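Local coordinates for tail spike protein (Acinetobacter phage vB_AbaP_AS12, PDB 6EU4) that probably recognises and breaks down capsular polysaccharide of Acinetobacter baumannii as the trimeric tailspike of the phage, at residues Leu427-Ile432 and Gly442-Thr447; Leu482-Ile487 and Val509-Pro514; Ala497-Ser502 and Tyr520-Trp525; Asn535-Phe540 and Gln558-Trp563. All coordinates share one frame; numbering follows the deposited sequence.

Contact 1. Residues Leu427-Ile432 and Gly442-Thr447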
loop_
_atom_site.group_PDB
_atom_site.type_symbol
_atom_site.label_atom_id
_atom_site.label_comp_id
_atom_site.label_asym_id
_atom_site.label_seq_id
_atom_site.Cartn_x
_atom_site.Cartn_y
_atom_site.Cartn_z
ATOM N N LEU A 427 -5.391 -10.873 23.388
ATOM C CA LEU A 427 -4.377 -11.909 23.290
ATOM C C LEU A 427 -3.943 -12.356 24.676
ATOM O O LEU A 427 -4.087 -11.624 25.656
ATOM C CB LEU A 427 -3.176 -11.394 22.509
ATOM C CG LEU A 427 -3.428 -10.823 21.118
ATOM C CD1 LEU A 427 -2.104 -10.572 20.437
ATOM C CD2 LEU A 427 -4.267 -11.767 20.243
ATOM N N GLU A 428 -3.458 -13.595 24.772
ATOM C CA GLU A 428 -3.211 -14.192 26.073
ATOM C C GLU A 428 -1.746 -14.360 26.438
ATOM O O GLU A 428 -1.399 -14.190 27.613
ATOM C CB GLU A 428 -3.911 -15.543 26.154
ATOM C CG GLU A 428 -5.406 -15.404 26.010
ATOM C CD GLU A 428 -6.135 -16.684 26.321
ATOM O OE1 GLU A 428 -6.142 -17.110 27.501
ATOM O OE2 GLU A 428 -6.679 -17.272 25.373
ATOM N N GLU A 429 -0.878 -14.720 25.497
ATOM C CA GLU A 429 0.513 -14.996 25.851
ATOM C C GLU A 429 1.315 -15.128 24.568
ATOM O O GLU A 429 0.762 -15.227 23.465
ATOM C CB GLU A 429 0.649 -16.261 26.710
ATOM C CG GLU A 429 0.219 -17.537 25.997
ATOM C CD GLU A 429 0.257 -18.778 26.890
ATOM O OE1 GLU A 429 0.468 -18.642 28.115
ATOM O OE2 GLU A 429 0.066 -19.899 26.361
ATOM N N ILE A 430 2.632 -15.136 24.730
ATOM C CA ILE A 430 3.551 -15.336 23.616
ATOM C C ILE A 430 4.755 -16.096 24.151
ATOM O O ILE A 430 5.239 -15.813 25.254
ATOM C CB ILE A 430 3.951 -13.995 22.961
ATOM C CG1 ILE A 430 5.055 -14.195 21.920
ATOM C CG2 ILE A 430 4.373 -12.955 23.984
ATOM C CD1 ILE A 430 5.145 -13.023 20.951
ATOM N N GLY A 431 5.225 -17.083 23.397
ATOM C CA GLY A 431 6.424 -17.788 23.833
ATOM C C GLY A 431 6.819 -18.924 22.914
ATOM O O GLY A 431 6.085 -19.318 21.998
ATOM N N ILE A 432 8.011 -19.445 23.195
ATOM C CA ILE A 432 8.537 -20.607 22.496
ATOM C C ILE A 432 7.688 -21.819 22.823
ATOM O O ILE A 432 7.318 -22.039 23.984
ATOM C CB ILE A 432 9.998 -20.840 22.906
ATOM C CG1 ILE A 432 10.855 -19.670 22.428
ATOM C CG2 ILE A 432 10.515 -22.157 22.335
ATOM C CD1 ILE A 432 12.233 -19.643 23.030
ATOM N N GLY A 442 -2.719 -17.126 21.703
ATOM C CA GLY A 442 -1.352 -16.680 21.880
ATOM C C GLY A 442 -0.526 -16.790 20.608
ATOM O O GLY A 442 -0.984 -17.290 19.576
ATOM N N VAL A 443 0.707 -16.303 20.719
ATOM C CA VAL A 443 1.699 -16.382 19.657
ATOM C C VAL A 443 2.738 -17.411 20.067
ATOM O O VAL A 443 3.456 -17.212 21.047
ATOM C CB VAL A 443 2.358 -15.022 19.405
ATOM C CG1 VAL A 443 3.429 -15.172 18.327
ATOM C CG2 VAL A 443 1.313 -14.006 18.992
ATOM N N TYR A 444 2.818 -18.499 19.322
ATOM C CA TYR A 444 3.697 -19.616 19.649
ATOM C C TYR A 444 4.709 -19.786 18.530
ATOM O O TYR A 444 4.325 -19.847 17.362
ATOM C CB TYR A 444 2.878 -20.888 19.824
ATOM C CG TYR A 444 1.852 -20.689 20.913
ATOM C CD1 TYR A 444 2.252 -20.632 22.246
ATOM C CD2 TYR A 444 0.518 -20.487 20.618
ATOM C CE1 TYR A 444 1.327 -20.421 23.271
ATOM C CE2 TYR A 444 -0.410 -20.274 21.623
ATOM C CZ TYR A 444 0.005 -20.229 22.944
ATOM O OH TYR A 444 -0.934 -20.010 23.934
ATOM N N TYR A 445 5.981 -19.921 18.889
ATOM C CA TYR A 445 7.016 -19.987 17.861
ATOM C C TYR A 445 8.101 -20.961 18.278
ATOM O O TYR A 445 8.282 -21.246 19.461
ATOM C CB TYR A 445 7.592 -18.607 17.569
ATOM C CG TYR A 445 8.234 -17.888 18.746
ATOM C CD1 TYR A 445 7.458 -17.186 19.665
ATOM C CD2 TYR A 445 9.608 -17.875 18.911
ATOM C CE1 TYR A 445 8.026 -16.531 20.723
ATOM C CE2 TYR A 445 10.197 -17.209 19.979
ATOM C CZ TYR A 445 9.394 -16.533 20.880
ATOM O OH TYR A 445 9.979 -15.888 21.936
ATOM N N THR A 446 8.794 -21.508 17.284
ATOM C CA THR A 446 9.861 -22.460 17.565
ATOM C C THR A 446 11.203 -21.761 17.744
ATOM O O THR A 446 11.365 -20.571 17.480
ATOM C CB THR A 446 9.962 -23.495 16.445
ATOM O OG1 THR A 446 10.368 -22.829 15.242
ATOM C CG2 THR A 446 8.616 -24.190 16.203
ATOM N N THR A 447 12.201 -22.542 18.184
ATOM C CA THR A 447 13.529 -21.978 18.370
ATOM C C THR A 447 14.184 -21.565 17.054
ATOM O O THR A 447 15.175 -20.838 17.080
ATOM C CB THR A 447 14.448 -22.968 19.114
ATOM O OG1 THR A 447 14.421 -24.227 18.459
ATOM C CG2 THR A 447 13.983 -23.161 20.525
#
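The Tyr445 ring has the backbone N of Ile432 over one face, off toward the rim, 3.8 Å above the plane. At its edge lies CG1 of Ile430, 4.0 Å from Tyr445 CE1. Ile432 crosses the ring obliquely and sets its CG1 3.5 Å from Tyr445 CE2. The crowded first torsion of Tyr445 (chi1 59°) keeps CG between the backbone N and the carbonyl carbon, and the ring end comes back toward strand 430-432. The Tyr444 ring meets Glu429 at its edge and stacks with Phe438. The Tyr444 hydroxyl donates at 2.6 Å to Glu429 OE2, which accepts through its anti lone pair. The carboxylate stands almost upright to the ring, 86° between planes. Strands 430-432 and 443-445 run parallel and are joined by alternating backbone bonds. Val443 N donates to Glu429 O at 2.9 Å, and Gly431 N to Val443 O at 2.9 Å. The third, Tyr445 N to Gly431 O, is longer at 3.2 Å, its donor above the carbonyl plane. Ile430 and Val443 lie side by side, with CD1 of Ile430 3.8 Å from CB of Val443. Strand 443-445 lies between 405-409 and 430-432, all parallel, so the contact is part of a parallel strand stack late in the beta-helix. Tyr445 OH bonds to Asp462. The short phenol–carboxylate bond adds a side-chain tie to the ladder, and accepting it probably favours a charged Glu429.

Contact 2. Residues Leu482-Ile487 and Val509-Pro514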
loop_
_atom_site.group_PDB
_atom_site.type_symbol
_atom_site.label_atom_id
_atom_site.label_comp_id
_atom_site.label_asym_id
_atom_site.label_seq_id
_atom_site.Cartn_x
_atom_site.Cartn_y
_atom_site.Cartn_z
ATOM N N LEU A 482 6.740 -3.638 40.067
ATOM C CA LEU A 482 6.461 -4.980 40.556
ATOM C C LEU A 482 5.210 -5.013 41.420
ATOM O O LEU A 482 4.933 -4.086 42.186
ATOM C CB LEU A 482 7.641 -5.507 41.372
ATOM C CG LEU A 482 8.960 -5.617 40.611
ATOM C CD1 LEU A 482 10.104 -5.848 41.588
ATOM C CD2 LEU A 482 8.882 -6.731 39.583
ATOM N N GLY A 483 4.473 -6.108 41.324
ATOM C CA GLY A 483 3.421 -6.410 42.270
ATOM C C GLY A 483 3.977 -7.128 43.482
ATOM O O GLY A 483 5.116 -6.904 43.904
ATOM N N ASN A 484 3.163 -8.019 44.047
ATOM C CA ASN A 484 3.605 -8.870 45.148
ATOM C C ASN A 484 4.338 -10.055 44.530
ATOM O O ASN A 484 3.812 -11.163 44.400
ATOM C CB ASN A 484 2.425 -9.325 46.002
ATOM C CG ASN A 484 2.866 -10.120 47.220
ATOM O OD1 ASN A 484 4.035 -10.080 47.619
ATOM N ND2 ASN A 484 1.934 -10.841 47.821
ATOM N N GLU A 485 5.579 -9.813 44.123
ATOM C CA GLU A 485 6.312 -10.835 43.396
ATOM C C GLU A 485 7.756 -10.852 43.860
ATOM O O GLU A 485 8.273 -9.882 44.428
ATOM C CB GLU A 485 6.221 -10.638 41.872
ATOM C CG GLU A 485 6.422 -9.238 41.371
ATOM C CD GLU A 485 6.012 -9.068 39.894
ATOM O OE1 GLU A 485 6.503 -9.825 39.024
ATOM O OE2 GLU A 485 5.205 -8.161 39.604
ATOM N N SER A 486 8.397 -11.986 43.619
ATOM C CA SER A 486 9.760 -12.199 44.068
ATOM C C SER A 486 10.752 -11.792 42.987
ATOM O O SER A 486 10.656 -12.240 41.843
ATOM C CB SER A 486 9.989 -13.662 44.442
ATOM O OG SER A 486 11.372 -13.903 44.611
ATOM N N ILE A 487 11.731 -10.968 43.366
ATOM C CA ILE A 487 12.800 -10.622 42.435
ATOM C C ILE A 487 13.831 -11.731 42.318
ATOM O O ILE A 487 14.733 -11.640 41.483
ATOM C CB ILE A 487 13.476 -9.299 42.849
ATOM C CG1 ILE A 487 14.060 -9.394 44.258
ATOM C CG2 ILE A 487 12.496 -8.157 42.748
ATOM C CD1 ILE A 487 15.062 -8.248 44.561
ATOM N N VAL A 509 11.873 -10.058 52.568
ATOM C CA VAL A 509 12.859 -11.123 52.382
ATOM C C VAL A 509 12.246 -12.277 51.599
ATOM O O VAL A 509 12.899 -12.887 50.748
ATOM C CB VAL A 509 13.405 -11.588 53.746
ATOM C CG1 VAL A 509 14.329 -12.812 53.587
ATOM C CG2 VAL A 509 14.135 -10.440 54.430
ATOM N N ALA A 510 10.985 -12.600 51.874
ATOM C CA ALA A 510 10.349 -13.694 51.147
ATOM C C ALA A 510 10.294 -13.409 49.656
ATOM O O ALA A 510 10.328 -14.339 48.845
ATOM C CB ALA A 510 8.944 -13.948 51.689
ATOM N N ASN A 511 10.191 -12.143 49.273
ATOM C CA ASN A 511 10.216 -11.764 47.876
ATOM C C ASN A 511 11.624 -11.458 47.365
ATOM O O ASN A 511 11.769 -10.874 46.283
ATOM C CB ASN A 511 9.296 -10.568 47.650
ATOM C CG ASN A 511 7.845 -10.985 47.489
ATOM O OD1 ASN A 511 7.565 -12.079 47.005
ATOM N ND2 ASN A 511 6.921 -10.120 47.894
ATOM N N GLY A 512 12.653 -11.840 48.111
ATOM C CA GLY A 512 14.019 -11.777 47.617
ATOM C C GLY A 512 14.762 -10.492 47.914
ATOM O O GLY A 512 15.880 -10.312 47.415
ATOM N N PHE A 513 14.195 -9.611 48.694
ATOM C CA PHE A 513 14.857 -8.350 48.965
ATOM C C PHE A 513 15.773 -8.476 50.176
ATOM O O PHE A 513 15.489 -9.250 51.100
ATOM C CB PHE A 513 13.824 -7.254 49.207
ATOM C CG PHE A 513 13.050 -6.883 47.968
ATOM C CD1 PHE A 513 11.877 -7.540 47.644
ATOM C CD2 PHE A 513 13.511 -5.889 47.122
ATOM C CE1 PHE A 513 11.172 -7.213 46.501
ATOM C CE2 PHE A 513 12.809 -5.550 45.974
ATOM C CZ PHE A 513 11.638 -6.212 45.663
ATOM N N PRO A 514 16.875 -7.729 50.214
ATOM C CA PRO A 514 17.853 -7.926 51.298
ATOM C C PRO A 514 17.455 -7.269 52.608
ATOM O O PRO A 514 17.886 -7.696 53.687
ATOM C CB PRO A 514 19.131 -7.293 50.734
ATOM C CG PRO A 514 18.643 -6.260 49.784
ATOM C CD PRO A 514 17.400 -6.850 49.159
HETATM O O HOH W 1 11.664 -15.661 46.504
#
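Asn511 ND2 is gripped by two acceptors, Asn484 OD1 and the backbone O of Asn506. The bond to Asn484 OD1 is 2.9 Å long and lies nearly along that C=O axis. Asn484 OD1 is also close to the amide plane of Asn511, although the two amide planes stand 78° apart. With both bonds made, the Asn511 amide is fixed in rotation. The backbone O of Asn511 takes the N-H of Ile487 at 2.9 Å, from above the carbonyl plane. Ser486 CA makes a C-H...O contact to the same O. Ser486 OG is 2.6 Å from a water that donates to Ala510 O, and it also accepts from Thr488 N. A type I beta turn runs from Val509 to Gly512, closed by Gly512 N to Val509 O. Gly512 has a positive phi of 92°, which suits glycine. Beyond the turn, Ile487 reaches over one face of Phe513 in a CH-pi contact, its CD1 3.9 Å from the ring centroid. CG2 of Ile487 lies 3.6 Å from Phe513 CZ. The contact joins two loops, one between strands 474-481 and 496-501, the other between 496-501 and 520-526. Both loops rest on strand 496-501, through Leu482, Ile487 and Phe513.

Contact 3. Residues Ala497-Ser502 and Tyr520-Trp525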
loop_
_atom_site.group_PDB
_atom_site.type_symbol
_atom_site.label_atom_id
_atom_site.label_comp_id
_atom_site.label_asym_id
_atom_site.label_seq_id
_atom_site.Cartn_x
_atom_site.Cartn_y
_atom_site.Cartn_z
ATOM N N ALA A 497 17.056 -5.736 33.066
ATOM C CA ALA A 497 15.835 -4.959 33.273
ATOM C C ALA A 497 15.931 -4.153 34.564
ATOM O O ALA A 497 16.474 -4.620 35.561
ATOM C CB ALA A 497 14.601 -5.877 33.342
ATOM N N VAL A 498 15.330 -2.965 34.554
ATOM C CA VAL A 498 15.165 -2.159 35.761
ATOM C C VAL A 498 13.778 -2.403 36.342
ATOM O O VAL A 498 12.771 -2.363 35.617
ATOM C CB VAL A 498 15.368 -0.662 35.470
ATOM C CG1 VAL A 498 15.210 0.138 36.760
ATOM C CG2 VAL A 498 16.739 -0.412 34.806
ATOM N N LEU A 499 13.734 -2.635 37.654
ATOM C CA LEU A 499 12.538 -2.926 38.424
ATOM C C LEU A 499 12.354 -1.864 39.499
ATOM O O LEU A 499 13.328 -1.322 40.043
ATOM C CB LEU A 499 12.639 -4.304 39.096
ATOM C CG LEU A 499 13.317 -5.412 38.269
ATOM C CD1 LEU A 499 13.545 -6.631 39.120
ATOM C CD2 LEU A 499 12.470 -5.735 37.051
ATOM N N VAL A 500 11.105 -1.589 39.839
ATOM C CA VAL A 500 10.792 -0.753 40.991
ATOM C C VAL A 500 9.790 -1.492 41.861
ATOM O O VAL A 500 8.836 -2.091 41.357
ATOM C CB VAL A 500 10.263 0.648 40.596
ATOM C CG1 VAL A 500 8.996 0.563 39.736
ATOM C CG2 VAL A 500 10.015 1.478 41.847
ATOM N N GLN A 501 10.024 -1.473 43.166
ATOM C CA GLN A 501 9.042 -1.948 44.141
ATOM C C GLN A 501 8.702 -0.762 45.030
ATOM O O GLN A 501 9.481 -0.392 45.913
ATOM C CB GLN A 501 9.563 -3.123 44.962
ATOM C CG GLN A 501 8.558 -3.603 46.012
ATOM C CD GLN A 501 7.195 -3.861 45.425
ATOM O OE1 GLN A 501 6.334 -2.980 45.432
ATOM N NE2 GLN A 501 6.982 -5.067 44.906
ATOM N N SER A 502 7.535 -0.163 44.799
ATOM C CA SER A 502 7.148 1.020 45.549
ATOM C C SER A 502 6.318 0.695 46.778
ATOM O O SER A 502 6.033 1.599 47.564
ATOM C CB SER A 502 6.368 1.991 44.653
ATOM O OG SER A 502 5.121 1.438 44.252
ATOM N N TYR A 520 12.283 0.017 46.685
ATOM C CA TYR A 520 13.500 -0.352 45.961
ATOM C C TYR A 520 13.476 0.067 44.500
ATOM O O TYR A 520 12.428 0.085 43.846
ATOM C CB TYR A 520 13.736 -1.867 45.948
ATOM C CG TYR A 520 14.326 -2.448 47.204
ATOM C CD1 TYR A 520 13.542 -2.672 48.327
ATOM C CD2 TYR A 520 15.665 -2.814 47.254
ATOM C CE1 TYR A 520 14.080 -3.230 49.471
ATOM C CE2 TYR A 520 16.207 -3.372 48.385
ATOM C CZ TYR A 520 15.422 -3.576 49.493
ATOM O OH TYR A 520 15.964 -4.123 50.636
ATOM N N LEU A 521 14.662 0.384 43.996
ATOM C CA LEU A 521 15.007 0.225 42.594
ATOM C C LEU A 521 16.007 -0.915 42.496
ATOM O O LEU A 521 16.906 -1.025 43.334
ATOM C CB LEU A 521 15.614 1.504 42.020
ATOM C CG LEU A 521 14.640 2.655 41.797
ATOM C CD1 LEU A 521 15.384 3.949 41.518
ATOM C CD2 LEU A 521 13.725 2.308 40.632
ATOM N N VAL A 522 15.835 -1.770 41.488
ATOM C CA VAL A 522 16.708 -2.917 41.266
ATOM C C VAL A 522 17.098 -2.943 39.797
ATOM O O VAL A 522 16.233 -2.870 38.915
ATOM C CB VAL A 522 16.031 -4.246 41.654
ATOM C CG1 VAL A 522 16.977 -5.427 41.383
ATOM C CG2 VAL A 522 15.573 -4.231 43.120
ATOM N N GLN A 523 18.393 -3.021 39.531
ATOM C CA GLN A 523 18.889 -3.327 38.201
ATOM C C GLN A 523 19.167 -4.820 38.166
ATOM O O GLN A 523 19.995 -5.308 38.938
ATOM C CB GLN A 523 20.160 -2.553 37.879
ATOM C CG GLN A 523 20.860 -3.011 36.582
ATOM C CD GLN A 523 20.148 -2.494 35.342
ATOM O OE1 GLN A 523 20.010 -1.285 35.143
ATOM N NE2 GLN A 523 19.678 -3.408 34.505
ATOM N N GLN A 524 18.490 -5.535 37.272
ATOM C CA GLN A 524 18.817 -6.932 37.007
ATOM C C GLN A 524 19.653 -7.024 35.735
ATOM O O GLN A 524 19.382 -6.339 34.745
ATOM C CB GLN A 524 17.558 -7.793 36.869
ATOM C CG GLN A 524 17.884 -9.237 36.469
ATOM C CD GLN A 524 16.692 -10.147 36.604
ATOM O OE1 GLN A 524 16.213 -10.374 37.705
ATOM N NE2 GLN A 524 16.210 -10.686 35.480
ATOM N N TRP A 525 20.698 -7.838 35.783
ATOM C CA TRP A 525 21.440 -8.213 34.595
ATOM C C TRP A 525 21.255 -9.704 34.345
ATOM O O TRP A 525 21.025 -10.490 35.271
ATOM C CB TRP A 525 22.927 -7.919 34.747
ATOM C CG TRP A 525 23.331 -6.470 34.770
ATOM C CD1 TRP A 525 23.601 -5.700 33.698
ATOM C CD2 TRP A 525 23.563 -5.644 35.929
ATOM N NE1 TRP A 525 23.971 -4.435 34.095
ATOM C CE2 TRP A 525 23.953 -4.376 35.460
ATOM C CE3 TRP A 525 23.459 -5.848 37.305
ATOM C CZ2 TRP A 525 24.284 -3.327 36.323
ATOM C CZ3 TRP A 525 23.757 -4.790 38.159
ATOM C CH2 TRP A 525 24.169 -3.556 37.664
#
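An antiparallel beta ladder joins strands 496-501 and 520-526, near neighbours in the chain and side by side in one sheet. The tight part is the backbone. Three hydrogen-bonded pairs, Ala497–Gln524, Leu499–Val522 and Gln501–Tyr520, supply six N-H...O bonds. Leu499 N to Val522 O, at 2.8 Å, is nearly straight at 169°. The return bond, Val522 N to Leu499 O, is 2.9 Å and comes from above the carbonyl plane. Side chains of these pairs meet loosely by comparison: CB of Leu499 is 4.2 Å from CB of Val522. On the face of Val498, Val500, Leu521 and Gln523 packing is closer. Val500 and Leu521 lie side by side, with CB of Val500 3.8 Å from CD2 of Leu521. This face meets the second subunit, another copy of the protein. The chain loosens at Ser502, which is exposed and lies beyond the last bonded pair. Gln524 OE1 and Gln537 NE2 bond on the opposite face. Gln523 bends at chi2 (77°), which turns its amide forward along its own strand, toward Gln524, while OE1 accepts from Trp525 NE1 of the second subunit. Its NE2 donates to Gln524 O at 3.0 Å, an oxygen that also takes the N-H of Ala497.

Contact 4. Residues Asn535-Phe540 and Gln558-Trp563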
loop_
_atom_site.group_PDB
_atom_site.type_symbol
_atom_site.label_atom_id
_atom_site.label_comp_id
_atom_site.label_asym_id
_atom_site.label_seq_id
_atom_site.Cartn_x
_atom_site.Cartn_y
_atom_site.Cartn_z
ATOM N N ASN A 535 22.961 -14.355 36.110
ATOM C CA ASN A 535 22.291 -13.140 36.558
ATOM C C ASN A 535 23.127 -12.391 37.581
ATOM O O ASN A 535 23.998 -12.948 38.256
ATOM C CB ASN A 535 20.915 -13.434 37.171
ATOM C CG ASN A 535 19.925 -13.963 36.153
ATOM O OD1 ASN A 535 19.772 -15.174 35.991
ATOM N ND2 ASN A 535 19.261 -13.063 35.457
ATOM N N ALA A 536 22.825 -11.104 37.686
ATOM C CA ALA A 536 23.318 -10.257 38.765
ATOM C C ALA A 536 22.246 -9.224 39.064
ATOM O O ALA A 536 21.445 -8.877 38.192
ATOM C CB ALA A 536 24.628 -9.572 38.376
ATOM N N GLN A 537 22.237 -8.725 40.297
ATOM C CA GLN A 537 21.310 -7.673 40.668
ATOM C C GLN A 537 22.015 -6.655 41.549
ATOM O O GLN A 537 22.832 -7.013 42.403
ATOM C CB GLN A 537 20.071 -8.217 41.392
ATOM C CG GLN A 537 19.169 -9.100 40.525
ATOM C CD GLN A 537 17.969 -9.640 41.297
ATOM O OE1 GLN A 537 18.040 -9.860 42.496
ATOM N NE2 GLN A 537 16.848 -9.818 40.604
ATOM N N LEU A 538 21.720 -5.384 41.284
ATOM C CA LEU A 538 22.073 -4.253 42.130
ATOM C C LEU A 538 20.776 -3.697 42.709
ATOM O O LEU A 538 19.892 -3.278 41.952
ATOM C CB LEU A 538 22.792 -3.180 41.315
ATOM C CG LEU A 538 22.963 -1.794 41.946
ATOM C CD1 LEU A 538 23.686 -1.848 43.276
ATOM C CD2 LEU A 538 23.684 -0.869 40.961
ATOM N N ALA A 539 20.654 -3.719 44.032
ATOM C CA ALA A 539 19.445 -3.261 44.713
ATOM C C ALA A 539 19.733 -2.009 45.527
ATOM O O ALA A 539 20.703 -1.967 46.298
ATOM C CB ALA A 539 18.875 -4.348 45.624
ATOM N N PHE A 540 18.878 -0.989 45.338
ATOM C CA PHE A 540 18.877 0.236 46.125
ATOM C C PHE A 540 17.708 0.167 47.103
ATOM O O PHE A 540 16.548 0.281 46.696
ATOM C CB PHE A 540 18.730 1.464 45.230
ATOM C CG PHE A 540 19.873 1.672 44.279
ATOM C CD1 PHE A 540 20.984 2.400 44.675
ATOM C CD2 PHE A 540 19.833 1.173 42.988
ATOM C CE1 PHE A 540 22.044 2.609 43.813
ATOM C CE2 PHE A 540 20.902 1.390 42.115
ATOM C CZ PHE A 540 21.998 2.111 42.528
ATOM N N GLN A 558 22.289 -22.416 38.949
ATOM C CA GLN A 558 22.412 -22.361 40.398
ATOM C C GLN A 558 21.475 -21.303 40.954
ATOM O O GLN A 558 21.127 -20.334 40.278
ATOM C CB GLN A 558 23.847 -22.023 40.837
ATOM C CG GLN A 558 24.904 -22.969 40.330
ATOM C CD GLN A 558 24.874 -24.340 41.023
ATOM O OE1 GLN A 558 24.251 -24.520 42.070
ATOM N NE2 GLN A 558 25.560 -25.302 40.431
ATOM N N ALA A 559 21.113 -21.473 42.225
ATOM C CA ALA A 559 20.362 -20.445 42.928
ATOM C C ALA A 559 21.230 -19.204 43.142
ATOM O O ALA A 559 22.466 -19.264 43.129
ATOM C CB ALA A 559 19.870 -20.967 44.275
ATOM N N TYR A 560 20.566 -18.069 43.364
ATOM C CA TYR A 560 21.272 -16.838 43.688
ATOM C C TYR A 560 22.158 -17.031 44.910
ATOM O O TYR A 560 21.785 -17.695 45.889
ATOM C CB TYR A 560 20.292 -15.703 43.967
ATOM C CG TYR A 560 19.836 -14.897 42.756
ATOM C CD1 TYR A 560 20.698 -14.012 42.119
ATOM C CD2 TYR A 560 18.539 -15.005 42.277
ATOM C CE1 TYR A 560 20.270 -13.243 41.029
ATOM C CE2 TYR A 560 18.102 -14.244 41.190
ATOM C CZ TYR A 560 18.964 -13.376 40.570
ATOM O OH TYR A 560 18.521 -12.644 39.490
ATOM N N ALA A 561 23.333 -16.426 44.851
ATOM C CA ALA A 561 24.202 -16.305 46.007
ATOM C C ALA A 561 23.672 -15.230 46.959
ATOM O O ALA A 561 22.777 -14.443 46.624
ATOM C CB ALA A 561 25.618 -15.968 45.564
ATOM N N SER A 562 24.232 -15.216 48.173
ATOM C CA SER A 562 23.795 -14.274 49.202
ATOM C C SER A 562 23.993 -12.825 48.766
ATOM O O SER A 562 24.931 -12.485 48.037
ATOM C CB SER A 562 24.560 -14.516 50.504
ATOM O OG SER A 562 24.379 -15.845 50.966
ATOM N N TRP A 563 23.103 -11.958 49.242
ATOM C CA TRP A 563 23.245 -10.525 49.012
ATOM C C TRP A 563 24.476 -9.969 49.732
ATOM O O TRP A 563 24.799 -10.376 50.854
ATOM C CB TRP A 563 22.014 -9.787 49.523
ATOM C CG TRP A 563 20.802 -9.812 48.655
ATOM C CD1 TRP A 563 19.650 -10.516 48.878
ATOM C CD2 TRP A 563 20.587 -9.063 47.458
ATOM N NE1 TRP A 563 18.741 -10.254 47.893
ATOM C CE2 TRP A 563 19.285 -9.366 47.005
ATOM C CE3 TRP A 563 21.366 -8.173 46.723
ATOM C CZ2 TRP A 563 18.744 -8.805 45.855
ATOM C CZ3 TRP A 563 20.833 -7.610 45.575
ATOM C CH2 TRP A 563 19.519 -7.939 45.149
#
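A loop that follows strand 547-554 folds over strand 535-542 here, in the mixed, largely antiparallel sheet that follows the beta-helix. Two aromatic side chains, Tyr560 and Trp563, reach down to the strand, and their backbones stay well away from it. Asn535, Gln537 and Ala539 alternate along the strand with their CB atoms toward the loop. Tyr560 meets the first two with its hydroxyl end. Its OH lies 3.4 Å from CB of Asn535 and 3.5 Å from CD of Gln537. Trp563 meets the last two with the far rim of its six-membered ring. CH2 of Trp563 is 3.7 Å from CB of Ala539. CZ2 of Trp563 is 3.6 Å from OE1 of Gln537. The Gln537 chain is extended beyond CG, so its amide passes between the two rings. It is turned only 27° from the Tyr560 plane and 23° from the Trp563 plane. No hydrogen bond crosses the contact. The Gln537 amide is held from outside it: NE2 donates to Ile487 O and Gln524 OE1, and OE1 accepts from Arg552 NH2. Tyr560 also makes cation-pi contacts with Arg552 and Arg491, and Trp563 NE1 donates to Gly512 O. Between the two segments the contact is therefore mainly van der Waals packing. The buried amide has its polar needs met by neighbours, which probably lowers the cost of placing it between rings.

Overall arrangement
Contact 1 comes first along the chain and belongs to the late part of the parallel beta-helix. Its centre is 26 to 29 Å from those of the other three, and it touches none of them. Contacts 2, 3 and 4 lie within 11 to 12 Å of one another by centres and share the next domain, a sheet running 474-481, 496-501, 520-526, 535-542, 547-554 and 564-565. Contact 3 is the ladder between its second and third strands, and its segments alternate in sequence with those of contact 2. Contact 4 follows both. Contact 2 ties loops over the same sheet, and contacts 3 and 4 both reach neighbouring subunits, so the domain probably helps hold the trimer together.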